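PDB 2JJQ: tRNA (uracil(54)-C(5))-methyltransferase from Pyrococcus abyssi, which methylates C5 of uridine 54 in tRNA, using S-adenosyl-L-methionine as methyl donor and releasing S-adenosyl-L-homocysteine. Local coordinates for residues S286-G300 / Y307-D319. Sequence-based numbering, arbitrary orientation.
Sequences SELVEGEKILDMYSG and YLAKRGFNVKGFD. With SAH (S-adenosyl-L-homocysteine), chain B.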
# COMPACT_ATOMS: atom_id res chain seq x y z
N SER A 286 -16.46 -9.70 -2.21
CA SER A 286 -17.23 -10.95 -2.31
C SER A 286 -18.72 -10.65 -2.20
O SER A 286 -19.54 -11.44 -2.68
CB SER A 286 -16.85 -12.00 -1.25
OG SER A 286 -17.26 -11.59 0.03
N GLU A 287 -19.06 -9.56 -1.53
CA GLU A 287 -20.46 -9.19 -1.33
C GLU A 287 -21.10 -8.54 -2.57
O GLU A 287 -22.31 -8.66 -2.81
CB GLU A 287 -20.59 -8.28 -0.11
CG GLU A 287 -20.40 -9.11 1.13
CD GLU A 287 -20.16 -8.31 2.39
OE1 GLU A 287 -20.19 -7.05 2.36
OE2 GLU A 287 -19.92 -8.98 3.43
N LEU A 288 -20.27 -7.85 -3.34
CA LEU A 288 -20.73 -7.07 -4.49
C LEU A 288 -20.82 -7.86 -5.77
O LEU A 288 -21.62 -7.52 -6.65
CB LEU A 288 -19.77 -5.89 -4.72
CG LEU A 288 -19.84 -4.84 -3.58
CD1 LEU A 288 -18.86 -3.71 -3.91
CD2 LEU A 288 -21.22 -4.28 -3.30
N VAL A 289 -19.98 -8.88 -5.94
CA VAL A 289 -20.04 -9.64 -7.20
C VAL A 289 -21.41 -10.37 -7.32
O VAL A 289 -22.08 -10.60 -6.33
CB VAL A 289 -18.88 -10.65 -7.34
CG1 VAL A 289 -17.50 -9.93 -7.13
CG2 VAL A 289 -18.97 -11.76 -6.26
N GLU A 290 -21.75 -10.75 -8.54
CA GLU A 290 -22.99 -11.49 -8.81
C GLU A 290 -22.71 -12.66 -9.75
O GLU A 290 -21.85 -12.60 -10.61
CB GLU A 290 -24.06 -10.58 -9.42
CG GLU A 290 -24.59 -9.54 -8.42
CD GLU A 290 -25.73 -8.71 -8.96
OE1 GLU A 290 -26.29 -9.06 -10.01
OE2 GLU A 290 -26.06 -7.70 -8.32
N GLY A 291 -23.49 -13.73 -9.59
CA GLY A 291 -23.39 -14.85 -10.50
C GLY A 291 -22.39 -15.88 -10.03
O GLY A 291 -22.12 -15.99 -8.84
N GLU A 292 -21.81 -16.64 -10.95
CA GLU A 292 -20.90 -17.70 -10.56
C GLU A 292 -19.51 -17.53 -11.19
O GLU A 292 -18.47 -17.85 -10.56
CB GLU A 292 -21.45 -19.04 -11.04
CG GLU A 292 -20.64 -20.18 -10.53
CD GLU A 292 -20.50 -20.24 -8.99
OE1 GLU A 292 -21.33 -19.66 -8.23
OE2 GLU A 292 -19.57 -20.91 -8.53
N LYS A 293 -19.52 -17.08 -12.44
CA LYS A 293 -18.27 -16.90 -13.26
C LYS A 293 -17.64 -15.53 -13.06
O LYS A 293 -18.22 -14.53 -13.45
CB LYS A 293 -18.54 -17.13 -14.75
CG LYS A 293 -18.92 -18.57 -15.06
CD LYS A 293 -19.27 -18.74 -16.52
CE LYS A 293 -19.34 -20.23 -16.82
NZ LYS A 293 -19.74 -20.56 -18.22
N ILE A 294 -16.46 -15.49 -12.45
CA ILE A 294 -15.86 -14.21 -12.07
C ILE A 294 -14.54 -14.06 -12.78
O ILE A 294 -13.78 -15.04 -12.82
CB ILE A 294 -15.54 -14.16 -10.56
CG1 ILE A 294 -16.75 -14.57 -9.69
CG2 ILE A 294 -15.04 -12.77 -10.09
CD1 ILE A 294 -18.00 -13.67 -9.87
N LEU A 295 -14.29 -12.88 -13.34
CA LEU A 295 -12.91 -12.55 -13.79
C LEU A 295 -12.25 -11.61 -12.78
O LEU A 295 -12.81 -10.56 -12.48
CB LEU A 295 -12.91 -11.86 -15.15
CG LEU A 295 -11.61 -11.23 -15.66
CD1 LEU A 295 -10.57 -12.30 -15.85
CD2 LEU A 295 -11.95 -10.59 -17.00
N ASP A 296 -11.07 -11.99 -12.28
CA ASP A 296 -10.26 -11.18 -11.37
C ASP A 296 -9.16 -10.55 -12.27
O ASP A 296 -8.04 -11.11 -12.41
CB ASP A 296 -9.68 -12.05 -10.24
CG ASP A 296 -8.89 -11.23 -9.17
OD1 ASP A 296 -9.04 -9.97 -9.18
OD2 ASP A 296 -8.18 -11.86 -8.32
N MET A 297 -9.47 -9.39 -12.85
CA MET A 297 -8.57 -8.70 -13.77
C MET A 297 -7.60 -7.80 -12.97
O MET A 297 -8.03 -7.11 -12.05
CB MET A 297 -9.38 -7.93 -14.84
CG MET A 297 -8.46 -7.26 -15.93
SD MET A 297 -7.33 -8.47 -16.65
CE MET A 297 -6.04 -7.42 -17.33
N TYR A 298 -6.33 -7.78 -13.38
CA TYR A 298 -5.25 -7.18 -12.60
C TYR A 298 -5.21 -7.89 -11.23
O TYR A 298 -5.16 -7.25 -10.20
CB TYR A 298 -5.48 -5.69 -12.39
CG TYR A 298 -5.82 -4.90 -13.66
CD1 TYR A 298 -4.81 -4.49 -14.53
CD2 TYR A 298 -7.14 -4.51 -13.93
CE1 TYR A 298 -5.11 -3.76 -15.67
CE2 TYR A 298 -7.43 -3.74 -15.03
CZ TYR A 298 -6.42 -3.38 -15.89
OH TYR A 298 -6.74 -2.61 -16.98
N SER A 299 -5.17 -9.22 -11.26
CA SER A 299 -5.33 -10.03 -10.00
C SER A 299 -4.18 -9.89 -9.05
O SER A 299 -4.28 -10.24 -7.87
CB SER A 299 -5.46 -11.51 -10.35
OG SER A 299 -4.24 -11.98 -10.92
N GLY A 300 -3.03 -9.45 -9.55
CA GLY A 300 -1.82 -9.59 -8.71
C GLY A 300 -1.73 -11.02 -8.21
O GLY A 300 -1.96 -11.98 -8.97
N TYR A 307 -9.91 -15.54 -2.62
CA TYR A 307 -10.92 -15.42 -1.55
C TYR A 307 -12.27 -15.84 -2.16
O TYR A 307 -13.06 -16.59 -1.57
CB TYR A 307 -11.01 -14.00 -1.03
CG TYR A 307 -11.87 -13.87 0.19
CD1 TYR A 307 -11.30 -14.00 1.48
CD2 TYR A 307 -13.26 -13.62 0.08
CE1 TYR A 307 -12.10 -13.87 2.64
CE2 TYR A 307 -14.03 -13.51 1.23
CZ TYR A 307 -13.47 -13.65 2.48
OH TYR A 307 -14.28 -13.55 3.62
N LEU A 308 -12.55 -15.36 -3.35
CA LEU A 308 -13.77 -15.69 -3.99
C LEU A 308 -13.87 -17.19 -4.32
O LEU A 308 -14.95 -17.78 -4.21
CB LEU A 308 -14.00 -14.86 -5.25
CG LEU A 308 -14.39 -13.41 -4.97
CD1 LEU A 308 -14.72 -12.75 -6.28
CD2 LEU A 308 -15.58 -13.29 -4.08
N ALA A 309 -12.77 -17.78 -4.79
CA ALA A 309 -12.73 -19.22 -5.05
C ALA A 309 -13.05 -19.98 -3.73
O ALA A 309 -13.79 -20.97 -3.72
CB ALA A 309 -11.33 -19.62 -5.57
N LYS A 310 -12.49 -19.53 -2.62
CA LYS A 310 -12.80 -20.14 -1.30
C LYS A 310 -14.31 -20.06 -0.96
O LYS A 310 -14.88 -21.01 -0.35
CB LYS A 310 -11.99 -19.49 -0.16
CG LYS A 310 -12.10 -20.30 1.14
CD LYS A 310 -11.10 -21.47 1.19
CE LYS A 310 -11.18 -22.14 2.60
NZ LYS A 310 -10.29 -23.32 2.55
N ARG A 311 -14.94 -18.97 -1.41
CA ARG A 311 -16.39 -18.70 -1.15
C ARG A 311 -17.27 -19.46 -2.17
O ARG A 311 -18.53 -19.44 -2.08
CB ARG A 311 -16.64 -17.20 -1.27
CG ARG A 311 -16.01 -16.37 -0.17
CD ARG A 311 -16.52 -16.79 1.20
NE ARG A 311 -15.28 -16.78 1.95
CZ ARG A 311 -14.66 -17.78 2.56
NH1 ARG A 311 -15.19 -18.98 2.81
NH2 ARG A 311 -13.49 -17.47 3.06
N GLY A 312 -16.64 -20.13 -3.13
CA GLY A 312 -17.34 -21.05 -4.05
C GLY A 312 -17.56 -20.54 -5.48
O GLY A 312 -18.23 -21.21 -6.32
N PHE A 313 -17.01 -19.35 -5.80
CA PHE A 313 -17.14 -18.85 -7.15
C PHE A 313 -16.22 -19.57 -8.10
O PHE A 313 -15.21 -20.16 -7.68
CB PHE A 313 -16.84 -17.33 -7.22
CG PHE A 313 -17.86 -16.49 -6.50
CD1 PHE A 313 -18.99 -15.98 -7.18
CD2 PHE A 313 -17.73 -16.23 -5.14
CE1 PHE A 313 -19.95 -15.21 -6.48
CE2 PHE A 313 -18.68 -15.47 -4.45
CZ PHE A 313 -19.79 -14.95 -5.13
N ASN A 314 -16.55 -19.47 -9.38
CA ASN A 314 -15.72 -19.97 -10.46
C ASN A 314 -14.81 -18.82 -10.97
O ASN A 314 -15.29 -17.88 -11.56
CB ASN A 314 -16.68 -20.44 -11.56
CG ASN A 314 -15.98 -20.85 -12.84
OD1 ASN A 314 -14.83 -20.50 -13.06
ND2 ASN A 314 -16.68 -21.55 -13.71
N VAL A 315 -13.50 -18.89 -10.72
CA VAL A 315 -12.68 -17.69 -10.86
C VAL A 315 -11.56 -17.90 -11.87
O VAL A 315 -10.86 -18.93 -11.82
CB VAL A 315 -11.98 -17.32 -9.49
CG1 VAL A 315 -11.06 -16.14 -9.66
CG2 VAL A 315 -13.04 -17.06 -8.42
N LYS A 316 -11.40 -16.93 -12.76
CA LYS A 316 -10.22 -16.88 -13.61
C LYS A 316 -9.60 -15.51 -13.34
O LYS A 316 -10.32 -14.53 -13.26
CB LYS A 316 -10.65 -16.95 -15.06
CG LYS A 316 -11.20 -18.37 -15.45
CD LYS A 316 -11.48 -18.40 -16.94
CE LYS A 316 -11.84 -19.82 -17.43
NZ LYS A 316 -12.60 -19.65 -18.71
N GLY A 317 -8.29 -15.43 -13.22
CA GLY A 317 -7.66 -14.14 -13.01
C GLY A 317 -6.52 -13.95 -13.99
O GLY A 317 -5.94 -14.93 -14.48
N PHE A 318 -6.21 -12.70 -14.25
CA PHE A 318 -5.11 -12.37 -15.16
C PHE A 318 -4.31 -11.17 -14.63
O PHE A 318 -4.86 -10.24 -14.03
CB PHE A 318 -5.64 -11.93 -16.51
CG PHE A 318 -6.36 -13.03 -17.29
CD1 PHE A 318 -5.65 -13.86 -18.14
CD2 PHE A 318 -7.73 -13.17 -17.22
CE1 PHE A 318 -6.28 -14.84 -18.88
CE2 PHE A 318 -8.40 -14.18 -17.94
CZ PHE A 318 -7.68 -15.01 -18.77
N ASP A 319 -3.03 -11.13 -14.95
CA ASP A 319 -2.19 -10.02 -14.58
C ASP A 319 -0.97 -10.08 -15.52
O ASP A 319 -0.60 -11.18 -15.99
CB ASP A 319 -1.74 -10.18 -13.12
CG ASP A 319 -1.16 -8.88 -12.54
OD1 ASP A 319 0.02 -8.53 -12.82
OD2 ASP A 319 -1.88 -8.24 -11.73
N SAH B . -5.78 -6.98 -7.13
CA SAH B . -4.31 -7.00 -6.84
CB SAH B . -3.70 -5.60 -6.97
CG SAH B . -3.74 -5.07 -8.38
SD SAH B . -2.44 -3.83 -8.51
C SAH B . -4.13 -7.44 -5.40
O SAH B . -3.03 -7.73 -4.91
OXT SAH B . -5.12 -7.49 -4.68
C5' SAH B . -2.54 -3.56 -10.26
C4' SAH B . -2.03 -4.80 -11.02
O4' SAH B . -1.94 -4.55 -12.45
C3' SAH B . -0.63 -5.26 -10.61
O3' SAH B . -0.73 -6.59 -10.07
C2' SAH B . 0.20 -5.18 -11.91
O2' SAH B . 1.16 -6.23 -12.10
C1' SAH B . -0.84 -5.30 -12.99
N9 SAH B . -0.64 -4.58 -14.24
C8 SAH B . -0.05 -3.37 -14.41
N7 SAH B . -0.19 -3.00 -15.72
C5 SAH B . -0.88 -3.96 -16.36
C6 SAH B . -1.38 -4.19 -17.73
N6 SAH B . -1.11 -3.26 -18.67
N1 SAH B . -2.08 -5.35 -17.95
C2 SAH B . -2.33 -6.26 -16.99
N3 SAH B . -1.88 -6.10 -15.73
C4 SAH B . -1.19 -4.99 -15.38
O HOH W 1 -17.43 -12.98 2.78
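Ile-294 and Phe-313 form the heart of this contact between parallel neighbours, strands 293-297 and 314-319, whose axes run 4.6 Å apart at closest approach. Five backbone hydrogen bonds, from Asn-314 N to Glu-292 O through to Phe-318 N to Asp-296 O, zip the strands together.

Packing is dense on the face carrying Ile-294. Its CG1 meets Phe-313 CD1 at 3.6 Å, while its CG2 touches Leu-308 CD1. Val-289 shares both partners: CG1 reaches tip to tip with Leu-308 and CG2 abuts Phe-313 CZ. The other methyl of Leu-308, CD2, presses to 3.4 Å from Ser-286 CB, tighter than normal carbon contact. Thr-356 and Ile-358 of strand 356-359 continue the packing beside Ile-294.

The other face is close around Phe-318, where Leu-295 CD1 meets the ring at its edge, 3.3 Å from CD2, and Met-297 SD lies against CB. It opens to solvent where Lys-293 and Lys-316 lead away, and the Lys-293 stem merely runs beside the Asn-314 amide.

At the C-terminal end of strand 314-319, Asp-319 holds the cofactor ribose. A chi1 of -165° swings the carboxylate away from the backbone N, toward the ribose: OD1 accepts a hydrogen bond from SAH O2' (2.7 Å) and OD2 one from SAH O3' (2.6 Å). Gly-300 N also donates to OD2, from above the carboxylate plane, tying the loop after the first strand to the ribose-binding acid. Tyr-298 O accepts from SAH N. This is the beta-alpha-beta unit of class I SAM-dependent methyltransferases: a glycine-containing loop after the first strand and an acidic residue at the end of the second cradle the cofactor.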